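Local coordinates for protein gp18 (Listeria monocytogenes EGD-e, PDB 3GS9), which is a prophage tail protein of the endopeptidase-tail family, probably a structural component of a phage tail assembly, whose exact role is not established, at residues F55-E59 and V71-H76; R65-F69 and I166-R170; G99-I105 and N144-Y150; F109-L115 and L157-V163. All blocks are in the same frame, centred on the assembly; numbering follows the deposited sequence. Where two conformers were deposited one is given.

Contact 1: F55-E59 and V71-H76; sequences FLDYE and VKQLSH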
loop_
_atom_site.group_PDB
_atom_site.type_symbol
_atom_site.label_atom_id
_atom_site.label_comp_id
_atom_site.label_asym_id
_atom_site.label_seq_id
_atom_site.Cartn_x
_atom_site.Cartn_y
_atom_site.Cartn_z
ATOM N N PHE A 55 27.884 0.198 27.349
ATOM C CA PHE A 55 28.664 0.050 26.112
ATOM C C PHE A 55 27.729 -0.184 24.907
ATOM O O PHE A 55 27.882 0.462 23.835
ATOM C CB PHE A 55 29.651 -1.104 26.234
ATOM C CG PHE A 55 30.642 -0.930 27.346
ATOM C CD1 PHE A 55 30.264 -1.157 28.650
ATOM C CD2 PHE A 55 31.940 -0.543 27.080
ATOM C CE1 PHE A 55 31.169 -0.996 29.680
ATOM C CE2 PHE A 55 32.847 -0.367 28.087
ATOM C CZ PHE A 55 32.463 -0.592 29.403
ATOM N N LEU A 56 26.753 -1.082 25.105
ATOM C CA LEU A 56 25.814 -1.490 24.044
ATOM C C LEU A 56 24.341 -1.082 24.293
ATOM O O LEU A 56 23.617 -1.701 25.066
ATOM C CB LEU A 56 25.919 -3.003 23.855
ATOM C CG LEU A 56 25.086 -3.641 22.751
ATOM C CD1 LEU A 56 25.622 -3.292 21.407
ATOM C CD2 LEU A 56 25.083 -5.154 22.939
ATOM N N ASP A 57 23.899 -0.038 23.596
ATOM C CA ASP A 57 22.557 0.493 23.741
ATOM C C ASP A 57 22.240 1.230 22.430
ATOM O O ASP A 57 23.044 1.170 21.470
ATOM C CB ASP A 57 22.486 1.464 24.951
ATOM C CG ASP A 57 21.156 1.392 25.698
ATOM O OD1 ASP A 57 20.100 1.610 25.059
ATOM O OD2 ASP A 57 21.165 1.084 26.922
ATOM N N TYR A 58 21.118 1.942 22.392
ATOM C CA TYR A 58 20.750 2.785 21.226
ATOM C C TYR A 58 21.896 3.698 20.902
ATOM O O TYR A 58 22.498 4.315 21.788
ATOM C CB TYR A 58 19.488 3.630 21.448
ATOM C CG TYR A 58 18.315 2.732 21.745
ATOM C CD1 TYR A 58 17.795 1.910 20.772
ATOM C CD2 TYR A 58 17.800 2.663 23.029
ATOM C CE1 TYR A 58 16.748 1.021 21.063
ATOM C CE2 TYR A 58 16.774 1.770 23.353
ATOM C CZ TYR A 58 16.259 0.953 22.362
ATOM O OH TYR A 58 15.261 0.103 22.737
ATOM N N GLU A 59 22.188 3.765 19.621
ATOM C CA GLU A 59 23.238 4.618 19.076
ATOM C C GLU A 59 24.664 4.166 19.352
ATOM O O GLU A 59 25.616 4.839 18.869
ATOM C CB GLU A 59 23.013 6.090 19.428
ATOM C CG GLU A 59 21.594 6.587 19.059
ATOM C CD GLU A 59 21.367 6.649 17.576
ATOM O OE1 GLU A 59 22.218 7.228 16.879
ATOM O OE2 GLU A 59 20.330 6.154 17.081
ATOM N N VAL A 71 23.469 0.687 16.514
ATOM C CA VAL A 71 22.272 0.086 17.124
ATOM C C VAL A 71 21.082 1.058 16.994
ATOM O O VAL A 71 21.139 2.155 17.525
ATOM C CB VAL A 71 22.538 -0.238 18.598
ATOM C CG1 VAL A 71 21.268 -0.699 19.290
ATOM C CG2 VAL A 71 23.725 -1.230 18.727
ATOM N N LYS A 72 20.044 0.656 16.233
ATOM C CA LYS A 72 18.798 1.411 16.087
ATOM C C LYS A 72 17.567 0.713 16.680
ATOM O O LYS A 72 16.617 1.385 17.079
ATOM C CB LYS A 72 18.522 1.695 14.608
ATOM C CG LYS A 72 19.503 2.647 13.924
ATOM C CD LYS A 72 19.451 3.962 14.637
ATOM C CE LYS A 72 19.889 5.116 13.831
ATOM N NZ LYS A 72 19.394 6.386 14.499
ATOM N N GLN A 73 17.563 -0.626 16.693
ATOM C CA GLN A 73 16.540 -1.389 17.365
ATOM C C GLN A 73 17.182 -2.279 18.406
ATOM O O GLN A 73 18.272 -2.799 18.182
ATOM C CB GLN A 73 15.744 -2.205 16.380
ATOM C CG GLN A 73 14.891 -1.341 15.507
ATOM C CD GLN A 73 14.264 -2.094 14.362
ATOM O OE1 GLN A 73 14.961 -2.554 13.437
ATOM N NE2 GLN A 73 12.923 -2.158 14.364
ATOM N N LEU A 74 16.511 -2.407 19.547
ATOM C CA LEU A 74 17.014 -3.127 20.712
ATOM C C LEU A 74 15.840 -3.524 21.597
ATOM O O LEU A 74 14.994 -2.684 21.980
ATOM C CB LEU A 74 17.968 -2.233 21.502
ATOM C CG LEU A 74 18.766 -2.739 22.715
ATOM C CD1 LEU A 74 19.780 -3.765 22.274
ATOM C CD2 LEU A 74 19.479 -1.599 23.415
ATOM N N SER A 75 15.782 -4.809 21.891
ATOM C CA SER A 75 14.747 -5.377 22.775
ATOM C C SER A 75 15.343 -5.538 24.181
ATOM O O SER A 75 16.552 -5.665 24.338
ATOM C CB SER A 75 14.298 -6.715 22.207
ATOM O OG SER A 75 15.342 -7.667 22.347
ATOM N N HIS A 76 14.509 -5.475 25.229
ATOM C CA HIS A 76 14.968 -5.742 26.591
ATOM C C HIS A 76 14.048 -6.748 27.264
ATOM O O HIS A 76 12.896 -6.424 27.532
ATOM C CB HIS A 76 14.971 -4.471 27.447
ATOM C CG HIS A 76 15.835 -3.374 26.915
ATOM N ND1 HIS A 76 15.462 -2.598 25.838
ATOM C CD2 HIS A 76 17.016 -2.876 27.350
ATOM C CE1 HIS A 76 16.411 -1.706 25.595
ATOM N NE2 HIS A 76 17.358 -1.851 26.504
HETATM O O HOH W 1 19.938 -1.403 27.284
#

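Contact 2: R65-F69 and I166-R170; sequences RGQEF and IPDNR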
loop_
_atom_site.group_PDB
_atom_site.type_symbol
_atom_site.label_atom_id
_atom_site.label_comp_id
_atom_site.label_asym_id
_atom_site.label_seq_id
_atom_site.Cartn_x
_atom_site.Cartn_y
_atom_site.Cartn_z
ATOM N N ARG A 65 34.364 -6.812 11.243
ATOM C CA ARG A 65 35.169 -6.983 10.015
ATOM C C ARG A 65 35.456 -5.661 9.263
ATOM O O ARG A 65 35.355 -5.569 8.038
ATOM C CB ARG A 65 34.562 -8.036 9.091
ATOM C CG ARG A 65 34.676 -9.427 9.636
ATOM C CD ARG A 65 33.984 -10.420 8.740
ATOM N NE ARG A 65 34.182 -11.784 9.220
ATOM C CZ ARG A 65 33.507 -12.852 8.799
ATOM N NH1 ARG A 65 32.547 -12.742 7.876
ATOM N NH2 ARG A 65 33.789 -14.043 9.320
ATOM N N GLY A 66 35.803 -4.650 10.022
ATOM C CA GLY A 66 36.268 -3.416 9.420
ATOM C C GLY A 66 35.160 -2.447 9.067
ATOM O O GLY A 66 35.449 -1.363 8.539
ATOM N N GLN A 67 33.906 -2.800 9.375
ATOM C CA GLN A 67 32.779 -1.918 9.112
ATOM C C GLN A 67 32.046 -1.570 10.385
ATOM O O GLN A 67 32.030 -2.360 11.315
ATOM C CB GLN A 67 31.812 -2.575 8.138
ATOM C CG GLN A 67 32.478 -2.905 6.798
ATOM C CD GLN A 67 32.832 -1.660 6.020
ATOM O OE1 GLN A 67 32.009 -0.748 5.859
ATOM N NE2 GLN A 67 34.067 -1.591 5.557
ATOM N N GLU A 68 31.418 -0.396 10.387
ATOM C CA GLU A 68 30.694 0.131 11.558
ATOM C C GLU A 68 29.180 0.028 11.354
ATOM O O GLU A 68 28.672 0.424 10.307
ATOM C CB GLU A 68 31.044 1.603 11.776
ATOM C CG GLU A 68 30.472 2.218 13.032
ATOM C CD GLU A 68 30.856 3.698 13.208
ATOM O OE1 GLU A 68 31.699 4.183 12.422
ATOM O OE2 GLU A 68 30.361 4.360 14.140
ATOM N N PHE A 69 28.501 -0.486 12.372
ATOM C CA PHE A 69 27.028 -0.663 12.406
ATOM C C PHE A 69 26.545 0.017 13.660
ATOM O O PHE A 69 27.246 0.005 14.693
ATOM C CB PHE A 69 26.650 -2.136 12.424
ATOM C CG PHE A 69 27.183 -2.924 11.248
ATOM C CD1 PHE A 69 28.484 -3.457 11.264
ATOM C CD2 PHE A 69 26.381 -3.119 10.118
ATOM C CE1 PHE A 69 28.976 -4.170 10.187
ATOM C CE2 PHE A 69 26.841 -3.808 9.034
ATOM C CZ PHE A 69 28.148 -4.328 9.034
ATOM N N ILE A 166 28.923 1.799 -3.177
ATOM C CA ILE A 166 29.537 0.740 -2.386
ATOM C C ILE A 166 30.182 1.414 -1.180
ATOM O O ILE A 166 31.229 1.987 -1.304
ATOM C CB ILE A 166 30.594 -0.021 -3.199
ATOM C CG1 ILE A 166 30.030 -0.451 -4.573
ATOM C CG2 ILE A 166 31.078 -1.209 -2.390
ATOM C CD1 ILE A 166 31.086 -0.774 -5.566
ATOM N N PRO A 167 29.482 1.430 -0.033
ATOM C CA PRO A 167 30.032 2.097 1.149
ATOM C C PRO A 167 31.120 1.306 1.841
ATOM O O PRO A 167 30.919 0.097 2.101
ATOM C CB PRO A 167 28.809 2.211 2.094
ATOM C CG PRO A 167 27.617 1.901 1.284
ATOM C CD PRO A 167 28.126 0.921 0.235
ATOM N N ASP A 168 32.241 1.970 2.114
ATOM C CA ASP A 168 33.285 1.470 3.058
ATOM C C ASP A 168 33.245 2.425 4.260
ATOM O O ASP A 168 33.783 3.529 4.212
ATOM C CB ASP A 168 34.675 1.450 2.410
ATOM C CG ASP A 168 35.761 1.046 3.359
ATOM O OD1 ASP A 168 35.459 0.658 4.503
ATOM O OD2 ASP A 168 36.960 1.122 2.965
ATOM N N ASN A 169 32.540 2.019 5.315
ATOM C CA ASN A 169 32.114 2.949 6.359
ATOM C C ASN A 169 31.473 4.172 5.739
ATOM O O ASN A 169 30.498 3.990 4.990
ATOM C CB ASN A 169 33.241 3.175 7.344
ATOM C CG ASN A 169 33.579 1.875 8.073
ATOM O OD1 ASN A 169 32.715 1.339 8.748
ATOM N ND2 ASN A 169 34.765 1.330 7.866
ATOM N N ARG A 170 31.954 5.379 6.018
ATOM C CA ARG A 170 31.328 6.571 5.445
ATOM C C ARG A 170 32.015 7.033 4.156
ATOM O O ARG A 170 31.790 8.145 3.693
ATOM C CB ARG A 170 31.322 7.714 6.455
ATOM C CG ARG A 170 30.551 7.445 7.716
ATOM C CD ARG A 170 30.803 8.635 8.672
ATOM N NE ARG A 170 30.271 8.374 9.987
ATOM C CZ ARG A 170 30.248 9.249 10.982
ATOM N NH1 ARG A 170 30.741 10.477 10.826
ATOM N NH2 ARG A 170 29.724 8.881 12.147
#

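Contact 3: G99-I105 and N144-Y150; sequences GRQDDAI and NFGNNNY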
loop_
_atom_site.group_PDB
_atom_site.type_symbol
_atom_site.label_atom_id
_atom_site.label_comp_id
_atom_site.label_asym_id
_atom_site.label_seq_id
_atom_site.Cartn_x
_atom_site.Cartn_y
_atom_site.Cartn_z
ATOM N N GLY A 99 20.935 13.699 7.480
ATOM C CA GLY A 99 21.345 14.936 6.791
ATOM C C GLY A 99 20.337 15.348 5.754
ATOM O O GLY A 99 19.721 14.503 5.108
ATOM N N ARG A 100 20.136 16.657 5.620
ATOM C CA ARG A 100 19.199 17.188 4.633
ATOM C C ARG A 100 19.941 18.227 3.800
ATOM O O ARG A 100 20.725 19.037 4.336
ATOM C CB ARG A 100 17.982 17.878 5.284
ATOM C CG ARG A 100 16.993 16.981 6.059
ATOM C CD ARG A 100 15.648 16.673 5.348
ATOM N NE ARG A 100 15.246 17.696 4.409
ATOM C CZ ARG A 100 14.302 17.532 3.495
ATOM N NH1 ARG A 100 13.626 16.375 3.411
ATOM N NH2 ARG A 100 14.037 18.521 2.651
ATOM N N GLN A 101 19.681 18.210 2.501
ATOM C CA GLN A 101 20.083 19.307 1.611
ATOM C C GLN A 101 18.785 19.934 1.122
ATOM O O GLN A 101 18.150 19.403 0.241
ATOM C CB GLN A 101 20.954 18.793 0.441
ATOM C CG GLN A 101 21.282 19.822 -0.623
ATOM C CD GLN A 101 21.855 21.125 -0.062
ATOM O OE1 GLN A 101 21.146 21.911 0.585
ATOM N NE2 GLN A 101 23.127 21.379 -0.329
ATOM N N ASP A 102 18.371 21.049 1.746
ATOM C CA ASP A 102 17.118 21.729 1.447
ATOM C C ASP A 102 17.204 22.489 0.113
ATOM O O ASP A 102 16.183 22.765 -0.536
ATOM C CB ASP A 102 16.783 22.722 2.580
ATOM C CG ASP A 102 16.656 22.042 3.951
ATOM O OD1 ASP A 102 15.792 21.148 4.091
ATOM O OD2 ASP A 102 17.411 22.415 4.889
ATOM N N ASP A 103 18.425 22.865 -0.243
ATOM C CA ASP A 103 18.680 23.665 -1.472
ATOM C C ASP A 103 18.588 22.756 -2.696
ATOM O O ASP A 103 18.938 21.579 -2.625
ATOM C CB ASP A 103 20.061 24.293 -1.408
ATOM C CG ASP A 103 20.175 25.375 -0.324
ATOM O OD1 ASP A 103 19.133 25.949 0.046
ATOM O OD2 ASP A 103 21.303 25.628 0.146
ATOM N N ALA A 104 18.104 23.304 -3.818
ATOM C CA ALA A 104 17.896 22.536 -5.033
ATOM C C ALA A 104 18.633 23.225 -6.185
ATOM O O ALA A 104 18.869 24.442 -6.147
ATOM C CB ALA A 104 16.386 22.359 -5.317
ATOM N N ILE A 105 19.076 22.430 -7.165
ATOM C CA ILE A 105 19.787 22.943 -8.331
ATOM C C ILE A 105 19.181 22.394 -9.619
ATOM O O ILE A 105 18.621 21.304 -9.659
ATOM C CB ILE A 105 21.291 22.652 -8.279
ATOM C CG1 ILE A 105 21.556 21.133 -8.176
ATOM C CG2 ILE A 105 21.934 23.390 -7.127
ATOM C CD1 ILE A 105 22.999 20.798 -8.340
ATOM N N ASN A 144 15.480 20.916 -10.081
ATOM C CA ASN A 144 15.298 21.012 -8.650
ATOM C C ASN A 144 15.888 19.783 -7.951
ATOM O O ASN A 144 15.243 19.175 -7.088
ATOM C CB ASN A 144 13.803 21.213 -8.345
ATOM C CG ASN A 144 13.285 22.517 -8.923
ATOM O OD1 ASN A 144 13.963 23.535 -8.831
ATOM N ND2 ASN A 144 12.117 22.483 -9.554
ATOM N N PHE A 145 17.108 19.398 -8.346
ATOM C CA PHE A 145 17.794 18.318 -7.613
ATOM C C PHE A 145 18.173 18.807 -6.203
ATOM O O PHE A 145 18.960 19.736 -6.056
ATOM C CB PHE A 145 19.052 17.792 -8.316
ATOM C CG PHE A 145 19.824 16.819 -7.456
ATOM C CD1 PHE A 145 19.346 15.541 -7.254
ATOM C CD2 PHE A 145 20.965 17.224 -6.758
ATOM C CE1 PHE A 145 20.045 14.663 -6.448
ATOM C CE2 PHE A 145 21.646 16.370 -5.935
ATOM C CZ PHE A 145 21.181 15.070 -5.773
ATOM N N GLY A 146 17.620 18.149 -5.185
ATOM C CA GLY A 146 17.816 18.560 -3.803
ATOM C C GLY A 146 16.521 18.561 -3.032
ATOM O O GLY A 146 15.551 17.888 -3.401
ATOM N N ASN A 147 16.500 19.325 -1.946
ATOM C CA ASN A 147 15.333 19.352 -1.074
ATOM C C ASN A 147 14.960 17.967 -0.576
ATOM O O ASN A 147 13.824 17.493 -0.722
ATOM C CB ASN A 147 14.164 20.069 -1.772
ATOM C CG ASN A 147 13.053 20.442 -0.814
ATOM O OD1 ASN A 147 13.185 20.279 0.397
ATOM N ND2 ASN A 147 11.945 20.939 -1.357
ATOM N N ASN A 148 15.942 17.271 -0.018
ATOM C CA ASN A 148 15.668 15.964 0.533
ATOM C C ASN A 148 16.789 15.515 1.433
ATOM O O ASN A 148 17.813 16.177 1.567
ATOM C CB ASN A 148 15.375 14.902 -0.560
ATOM C CG ASN A 148 14.157 14.039 -0.216
ATOM O OD1 ASN A 148 14.069 13.439 0.875
ATOM N ND2 ASN A 148 13.203 13.978 -1.135
ATOM N N ASN A 149 16.571 14.376 2.080
ATOM C CA ASN A 149 17.611 13.802 2.915
ATOM C C ASN A 149 18.683 13.163 2.032
ATOM O O ASN A 149 18.428 12.825 0.879
ATOM C CB ASN A 149 17.067 12.813 3.943
ATOM C CG ASN A 149 16.600 11.556 3.324
ATOM O OD1 ASN A 149 17.415 10.707 2.958
ATOM N ND2 ASN A 149 15.279 11.443 3.116
ATOM N N TYR A 150 19.862 12.968 2.599
ATOM C CA TYR A 150 21.008 12.542 1.784
ATOM C C TYR A 150 20.811 11.175 1.148
ATOM O O TYR A 150 21.273 10.934 0.022
ATOM C CB TYR A 150 22.306 12.539 2.597
ATOM C CG TYR A 150 22.797 13.890 3.111
ATOM C CD1 TYR A 150 22.235 15.100 2.687
ATOM C CD2 TYR A 150 23.876 13.934 3.974
ATOM C CE1 TYR A 150 22.711 16.320 3.161
ATOM C CE2 TYR A 150 24.387 15.150 4.439
ATOM C CZ TYR A 150 23.802 16.329 4.039
ATOM O OH TYR A 150 24.308 17.522 4.536
HETATM O O HOH W 2 22.478 18.114 6.826
HETATM O O HOH W 3 22.884 20.624 4.030
HETATM O O HOH W 4 11.588 16.786 1.511
#

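Contact 4: F109-L115 and L157-V163; sequences FTLEQCL and LLDDYGV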
loop_
_atom_site.group_PDB
_atom_site.type_symbol
_atom_site.label_atom_id
_atom_site.label_comp_id
_atom_site.label_asym_id
_atom_site.label_seq_id
_atom_site.Cartn_x
_atom_site.Cartn_y
_atom_site.Cartn_z
ATOM N N PHE A 109 24.067 18.473 -15.220
ATOM C CA PHE A 109 25.134 18.205 -14.252
ATOM C C PHE A 109 25.696 16.789 -14.316
ATOM O O PHE A 109 24.979 15.818 -14.599
ATOM C CB PHE A 109 24.649 18.439 -12.799
ATOM C CG PHE A 109 24.121 19.834 -12.531
ATOM C CD1 PHE A 109 24.891 20.980 -12.823
ATOM C CD2 PHE A 109 22.857 20.010 -11.982
ATOM C CE1 PHE A 109 24.401 22.278 -12.565
ATOM C CE2 PHE A 109 22.350 21.323 -11.735
ATOM C CZ PHE A 109 23.123 22.441 -11.989
ATOM N N THR A 110 26.960 16.675 -13.934
ATOM C CA THR A 110 27.608 15.405 -13.772
ATOM C C THR A 110 27.241 14.820 -12.412
ATOM O O THR A 110 26.824 15.548 -11.500
ATOM C CB THR A 110 29.147 15.546 -13.880
ATOM O OG1 THR A 110 29.610 16.435 -12.861
ATOM C CG2 THR A 110 29.543 16.087 -15.264
ATOM N N LEU A 111 27.434 13.513 -12.251
ATOM C CA LEU A 111 27.276 12.884 -10.949
ATOM C C LEU A 111 28.115 13.601 -9.905
ATOM O O LEU A 111 27.679 13.776 -8.770
ATOM C CB LEU A 111 27.709 11.424 -11.017
ATOM C CG LEU A 111 27.594 10.579 -9.749
ATOM C CD1 LEU A 111 26.144 10.613 -9.160
ATOM C CD2 LEU A 111 28.054 9.167 -10.071
ATOM N N GLU A 112 29.345 13.964 -10.281
ATOM C CA GLU A 112 30.249 14.673 -9.361
ATOM C C GLU A 112 29.629 15.968 -8.856
ATOM O O GLU A 112 29.652 16.225 -7.667
ATOM C CB GLU A 112 31.597 14.969 -10.019
ATOM C CG GLU A 112 32.500 15.869 -9.186
ATOM N N GLN A 113 29.085 16.785 -9.753
ATOM C CA GLN A 113 28.410 18.009 -9.341
ATOM C C GLN A 113 27.213 17.769 -8.398
ATOM O O GLN A 113 26.982 18.540 -7.436
ATOM C CB GLN A 113 27.953 18.807 -10.563
ATOM C CG GLN A 113 29.085 19.433 -11.394
ATOM C CD GLN A 113 28.551 20.068 -12.649
ATOM O OE1 GLN A 113 27.977 19.390 -13.496
ATOM N NE2 GLN A 113 28.720 21.394 -12.772
ATOM N N CYS A 114 26.441 16.724 -8.677
ATOM C CA CYS A 114 25.319 16.376 -7.792
ATOM C C CYS A 114 25.787 15.940 -6.405
ATOM O O CYS A 114 25.242 16.384 -5.413
ATOM C CB CYS A 114 24.429 15.296 -8.405
ATOM S SG CYS A 114 23.555 15.869 -9.867
ATOM N N LEU A 115 26.810 15.088 -6.335
ATOM C CA LEU A 115 27.284 14.603 -5.041
ATOM C C LEU A 115 27.863 15.763 -4.242
ATOM O O LEU A 115 27.600 15.909 -3.040
ATOM C CB LEU A 115 28.305 13.502 -5.234
ATOM C CG LEU A 115 27.742 12.174 -5.742
ATOM C CD1 LEU A 115 28.860 11.257 -6.171
ATOM C CD2 LEU A 115 26.909 11.523 -4.638
ATOM N N LEU A 157 20.232 9.675 -7.601
ATOM C CA LEU A 157 21.431 9.667 -8.457
ATOM C C LEU A 157 21.728 8.267 -9.008
ATOM O O LEU A 157 22.183 8.130 -10.169
ATOM C CB LEU A 157 22.642 10.229 -7.698
ATOM C CG LEU A 157 22.496 11.686 -7.210
ATOM C CD1 LEU A 157 23.722 12.158 -6.376
ATOM C CD2 LEU A 157 22.128 12.675 -8.374
ATOM N N LEU A 158 21.546 7.237 -8.183
ATOM C CA LEU A 158 21.792 5.882 -8.626
ATOM C C LEU A 158 20.953 5.610 -9.869
ATOM O O LEU A 158 21.460 5.084 -10.877
ATOM C CB LEU A 158 21.458 4.873 -7.537
ATOM C CG LEU A 158 22.212 4.952 -6.210
ATOM C CD1 LEU A 158 21.865 3.731 -5.329
ATOM C CD2 LEU A 158 23.699 5.045 -6.391
ATOM N N ASP A 159 19.679 6.005 -9.816
ATOM C CA ASP A 159 18.733 5.795 -10.924
ATOM C C ASP A 159 19.050 6.716 -12.144
ATOM O O ASP A 159 19.070 6.273 -13.313
ATOM C CB ASP A 159 17.298 6.073 -10.408
ATOM C CG ASP A 159 16.803 5.041 -9.414
ATOM O OD1 ASP A 159 17.350 3.918 -9.421
ATOM O OD2 ASP A 159 15.852 5.359 -8.637
ATOM N N ASP A 160 19.314 7.988 -11.860
ATOM C CA ASP A 160 19.541 8.986 -12.889
ATOM C C ASP A 160 20.761 8.598 -13.711
ATOM O O ASP A 160 20.702 8.625 -14.948
ATOM C CB ASP A 160 19.779 10.369 -12.287
ATOM C CG ASP A 160 18.514 11.052 -11.838
ATOM O OD1 ASP A 160 17.402 10.511 -12.034
ATOM O OD2 ASP A 160 18.619 12.169 -11.273
ATOM N N TYR A 161 21.886 8.351 -13.031
ATOM C CA TYR A 161 23.185 8.087 -13.682
ATOM C C TYR A 161 23.498 6.609 -14.009
ATOM O O TYR A 161 24.426 6.327 -14.770
ATOM C CB TYR A 161 24.300 8.745 -12.846
ATOM C CG TYR A 161 24.177 10.247 -12.850
ATOM C CD1 TYR A 161 24.716 11.016 -13.882
ATOM C CD2 TYR A 161 23.415 10.903 -11.875
ATOM C CE1 TYR A 161 24.553 12.384 -13.870
ATOM C CE2 TYR A 161 23.238 12.266 -11.878
ATOM C CZ TYR A 161 23.806 13.004 -12.877
ATOM O OH TYR A 161 23.616 14.370 -12.877
ATOM N N GLY A 162 22.725 5.659 -13.486
ATOM C CA GLY A 162 22.960 4.229 -13.741
ATOM C C GLY A 162 24.214 3.754 -13.003
ATOM O O GLY A 162 25.113 3.126 -13.572
ATOM N N VAL A 163 24.265 4.064 -11.719
ATOM C CA VAL A 163 25.396 3.748 -10.883
ATOM C C VAL A 163 24.948 3.010 -9.627
ATOM O O VAL A 163 23.751 3.009 -9.260
ATOM C CB VAL A 163 26.227 5.022 -10.482
ATOM C CG1 VAL A 163 26.820 5.718 -11.735
ATOM C CG2 VAL A 163 25.415 6.017 -9.651
#

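Contact 1: F55-E59 and V71-H76
Glu59 combines left-handed backbone angles (phi 73°, psi 3°) with a buried acidic side chain that pairs with Lys72 at the same point where the two backbones meet. Its amide donates to the carbonyl of the first residue in 71-76, Glu59 N to Val71 O at 2.8 Å, and its carboxylate forms a salt bridge, Glu59 OE2 to Lys72 NZ at 2.8 Å. Both charges have further partners on the second subunit: Thr203 of that chain bonds to each, and its Arg240 pairs with Glu59. Tyr58 reaches forward along the strand, toward its C-terminal end, with its CE1 3.5 Å from Leu74 CB and Leu74 CD2 over one ring face; Tyr58 OH lies 2.9 Å from Leu74 O, at best a weak hydrogen bond. Leu56 CD1 touches Val71 CG2 at 3.9 Å. Asp57 OD1 accepts from Tyr58 N at 2.9 Å and bonds Tyr292 of the second subunit, while a water links Asp57 OD2 (2.8 Å) to His76 NE2 (2.7 Å). Lys72 and Gln73 both face Arg88 in a classic beta bulge. In the antiparallel sheet of the prophage endopeptidase tail N-terminal domain, loop 55-59 thus lies against the end of strand 67-74, which is flanked by strands 61-64 and 83-90; Leu56, Val71 and Leu74 all pack on Ile87, and at Gln73 and Leu74 a strand of the second subunit extends the sheet.

Contact 2: R65-F69 and I166-R170
Four hydrogen bonds interlock the side chains of Gln67 and Asn169 with the facing segment. Asn169 uses both ends of its amide: OD1 accepts from Glu68 N at 2.7 Å, and ND2 donates to Gly66 O at 2.9 Å, so one side chain bridges two backbone groups at the start of strand 67-74. Gln67 answers in kind, its OE1 accepting from Asn169 N at 2.9 Å and its NE2 donating to Asp168 OD1 at 2.8 Å. Each of the four bonds has a side-chain atom at one end or both, although the CA atoms of Gln67 and Asn169 come within 5.6 Å. Asn169 and Arg170 are the central residues of a type II' beta turn joining strands 166-168 and 171-173 in a hairpin, which packs the following endopeptidase tail region against the sheet of the prophage endopeptidase tail N-terminal domain. His91 also bonds Gln67 OE1. Packing between the segments is slight; Glu68 CB approaches Asn169 OD1 at 3.5 Å, while the Glu68 carboxylate bonds Ser61, and Pro167 rests on Tyr93.

Contact 3: G99-I105 and N144-Y150
Arg100 lays its guanidinium across the bend at Asn147-Asn149: Asn148 N and Asn149 N lie over one face, and NH2 comes within 3.0 Å of Asn147 OD1. A water joins Arg100 NH1 (2.8 Å) to Asn147 O (3.2 Å), and Arg100 NH2 forms a long 3.5 Å salt bridge with Asp102 OD1. Ile105 secures the other end with paired backbone bonds, Ile105 N to Phe145 O at 2.9 Å and Phe145 N to Ile105 O at 2.8 Å; Ile105 CG1 lies 4.2 Å from Phe145 CB, at the ring edge. Between these ends the strands form a two-stranded antiparallel ribbon whose register slips by one residue after Gln101; G1 bulges put Asn144 and Phe145 opposite Ile105, and Asn147 and Asn148 opposite Gln101. Tyr150 opens helix 150-161, with Asn149 as N-cap. The Tyr150 ring receives a CH-pi contact from Gly99 CA, 3.8 Å from the centroid, where a side chain would collide. Tyr150 N donates to Gly99 O at 2.9 Å, and Tyr150 OH bonds Asp122 O.

Contact 4: F109-L115 and L157-V163
Helices 111-115 and 157-161 run nearly antiparallel, their axes 164° apart in direction and 11.3 Å apart at closest approach. This spacing leaves the side chains to fill the gap, with the nearest CA atoms, those of Leu111 and Tyr161, 6.9 Å apart. Thr110 is the N-cap of the first helix and forms a capping box with Gln113: Gln113 N donates to Thr110 OG1 at 3.2 Å and Thr110 N to Gln113 OE1 at 2.9 Å. Gly162, with positive phi, is the first residue to leave helical backbone angles. Leu111 fits among three partners, its CD1 3.8 Å from Leu157 CB and 3.9 Å from Tyr161 CD2, its CD2 4.0 Å from Val163 CG1; its CB also makes a CH-pi contact with the Tyr161 ring. Cys114 CB meets Leu157 CD2 at 3.5 Å, and Leu115 CD2 meets Leu157 CD1 at 3.7 Å. Tyr161 OH donates a short 2.6 Å hydrogen bond to Phe109 O, and Gln142 of strand 141-149 also bonds this hydroxyl. Cys114 SG sits obliquely to the ring. The chemistry is that of an apolar helix-helix core in which the buried hydroxyl is satisfied both by the carbonyl just ahead of the capped helix and by Gln142.

Contacts 3 and 4 form one continuous unit: their centres are 14 Å apart, and Phe145 of the ribbon packs onto the helix pair, its CE1 3.5 Å from Leu157 CD2 and its CE2 3.6 Å from Cys114 O. Each strand of contact 3 leads along the chain into a helix of contact 4. Contact 2 closes the chain loop within which both are nested, its centre about 24 Å from that of contact 3 and 22 Å from that of contact 4. It shares strand 67-74 with contact 1, the centres lying about 19 Å apart. Contacts 1 and 3, about 30 Å apart between centres, both touch the second subunit, whereas contacts 2 and 4 lie within the subunit.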